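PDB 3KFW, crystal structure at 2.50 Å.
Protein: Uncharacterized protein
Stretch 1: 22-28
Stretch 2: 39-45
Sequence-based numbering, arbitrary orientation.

Stretch 1 (22-28) TASELIQ
Stretch 2 (39-45) TLRVALT

The contact is a small, largely apolar packing of two helices that cross obliquely, with no hydrogen bond between the two stretches. Residues 23-28 form the start of one helix and 39-45 lie within another; their axes approach to 10.7 Å, and their N-to-C directions differ by 126°, closer to antiparallel than to parallel. The register is marked by Ala 23 CA and Arg 41 CA, 7.7 Å apart, and by Ile 27 CA and Leu 40 CA, 7.4 Å apart. Both segments have helical phi/psi values, near -60/-45 for most residues.

Thr 22, extended at -72/149 with chi1 p, caps the first helix: its OG1 accepts from Glu 25 N at 3.1 Å, while Thr 22 N donates to Glu 25 OE1 at 2.8 Å. This reciprocal pair ties up the first turn. In the second helix, Thr 45 (chi1 m) turns its OG1 back to Arg 41 O, 3.0 Å away.

Leu 26, Leu 40 and Leu 44 are buried and direct their CA-to-CB bonds toward the opposing helix. Leu 26 and Leu 44, both m,t, meet through CD1 of Leu 26 and CD2 of Leu 44 at 3.9 Å. Leu 40 adopts t,p, which brings its CD2 to 3.5 Å from Ile 27 CG1 and 4.2 Å from Leu 26 C. Ile 27 (m,t) starts sideways, yet its end reaches the other helix.

Arg 41 also leaves its backbone sideways. With chi1 m, chi2 and chi3 t and chi4 -77°, its long chain carries the guanidinium to the first helix, where Ala 23 CB lies 3.6 Å from NH1 of Arg 41 and Ile 27 CD1 lies 3.5 Å from Arg 41 NH2. Both approaches are oblique van der Waals contacts; NE and NH2 hydrogen-bond just outside the stretches. In total, 288 Å² is buried.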

# COMPACT_ATOMS: atom_id res chain seq x y z
N THR A 22 38.30 28.34 30.30
CA THR A 22 38.67 29.70 29.91
C THR A 22 38.94 29.75 28.43
O THR A 22 39.42 28.76 27.85
CB THR A 22 39.93 30.23 30.64
OG1 THR A 22 41.13 29.61 30.10
CG2 THR A 22 39.84 30.01 32.19
N ALA A 23 38.65 30.89 27.82
CA ALA A 23 39.13 31.20 26.46
C ALA A 23 40.53 30.68 26.18
O ALA A 23 40.75 29.96 25.22
CB ALA A 23 39.09 32.67 26.25
N SER A 24 41.49 31.05 27.02
CA SER A 24 42.87 30.63 26.89
C SER A 24 42.97 29.12 26.72
O SER A 24 43.72 28.65 25.88
CB SER A 24 43.66 31.03 28.13
OG SER A 24 44.87 30.27 28.17
N GLU A 25 42.22 28.38 27.52
CA GLU A 25 42.30 26.92 27.54
C GLU A 25 41.72 26.34 26.24
O GLU A 25 42.30 25.45 25.62
CB GLU A 25 41.61 26.35 28.79
CG GLU A 25 42.34 26.64 30.14
CD GLU A 25 41.37 26.70 31.36
OE1 GLU A 25 40.15 26.41 31.23
OE2 GLU A 25 41.82 27.04 32.47
N LEU A 26 40.58 26.88 25.81
CA LEU A 26 39.98 26.53 24.54
C LEU A 26 40.88 26.93 23.38
O LEU A 26 41.01 26.17 22.44
CB LEU A 26 38.57 27.14 24.40
CG LEU A 26 37.49 26.66 25.43
CD1 LEU A 26 36.19 27.45 25.38
CD2 LEU A 26 37.16 25.22 25.21
N ILE A 27 41.53 28.09 23.46
CA ILE A 27 42.52 28.45 22.40
C ILE A 27 43.56 27.33 22.28
O ILE A 27 43.90 26.91 21.17
CB ILE A 27 43.21 29.82 22.63
CG1 ILE A 27 42.27 30.98 22.28
CG2 ILE A 27 44.47 29.93 21.79
CD1 ILE A 27 42.61 32.33 23.01
N GLN A 28 44.04 26.83 23.42
CA GLN A 28 45.04 25.76 23.44
C GLN A 28 44.53 24.41 22.93
O GLN A 28 45.18 23.77 22.14
CB GLN A 28 45.64 25.63 24.84
CG GLN A 28 46.43 26.87 25.20
CD GLN A 28 46.92 26.90 26.64
OE1 GLN A 28 48.10 26.66 26.90
NE2 GLN A 28 46.01 27.22 27.59
N THR A 39 38.83 32.78 14.59
CA THR A 39 37.58 32.08 14.27
C THR A 39 36.86 31.64 15.53
O THR A 39 35.62 31.62 15.59
CB THR A 39 37.84 30.85 13.37
N LEU A 40 37.65 31.32 16.56
CA LEU A 40 37.18 30.75 17.80
C LEU A 40 36.43 31.78 18.67
O LEU A 40 35.30 31.54 19.08
CB LEU A 40 38.36 30.15 18.58
CG LEU A 40 38.07 29.68 20.02
CD1 LEU A 40 37.65 28.24 20.00
CD2 LEU A 40 39.30 29.87 20.89
N ARG A 41 37.08 32.90 18.96
CA ARG A 41 36.46 33.92 19.80
C ARG A 41 35.17 34.36 19.14
O ARG A 41 34.16 34.51 19.80
CB ARG A 41 37.41 35.10 20.06
CG ARG A 41 38.51 34.81 21.08
CD ARG A 41 39.39 36.06 21.42
NE ARG A 41 40.49 35.77 22.35
CZ ARG A 41 40.36 35.61 23.68
NH1 ARG A 41 39.17 35.71 24.26
NH2 ARG A 41 41.43 35.34 24.43
N VAL A 42 35.17 34.51 17.82
CA VAL A 42 33.91 34.80 17.14
C VAL A 42 32.90 33.66 17.28
O VAL A 42 31.69 33.91 17.40
CB VAL A 42 34.12 35.26 15.70
CG1 VAL A 42 32.82 35.13 14.90
CG2 VAL A 42 34.61 36.70 15.72
N ALA A 43 33.38 32.42 17.28
CA ALA A 43 32.50 31.29 17.48
C ALA A 43 31.92 31.28 18.92
O ALA A 43 30.71 31.25 19.10
CB ALA A 43 33.24 30.02 17.16
N LEU A 44 32.78 31.29 19.94
CA LEU A 44 32.33 31.28 21.33
C LEU A 44 31.25 32.35 21.57
O LEU A 44 30.18 32.04 22.10
CB LEU A 44 33.49 31.50 22.28
CG LEU A 44 34.52 30.37 22.26
CD1 LEU A 44 35.71 30.72 23.11
CD2 LEU A 44 33.88 29.07 22.75
N THR A 45 31.53 33.58 21.16
CA THR A 45 30.55 34.66 21.23
C THR A 45 29.26 34.32 20.45
O THR A 45 28.15 34.49 20.97
CB THR A 45 31.16 36.03 20.78
OG1 THR A 45 32.37 36.29 21.51
CG2 THR A 45 30.17 37.19 21.03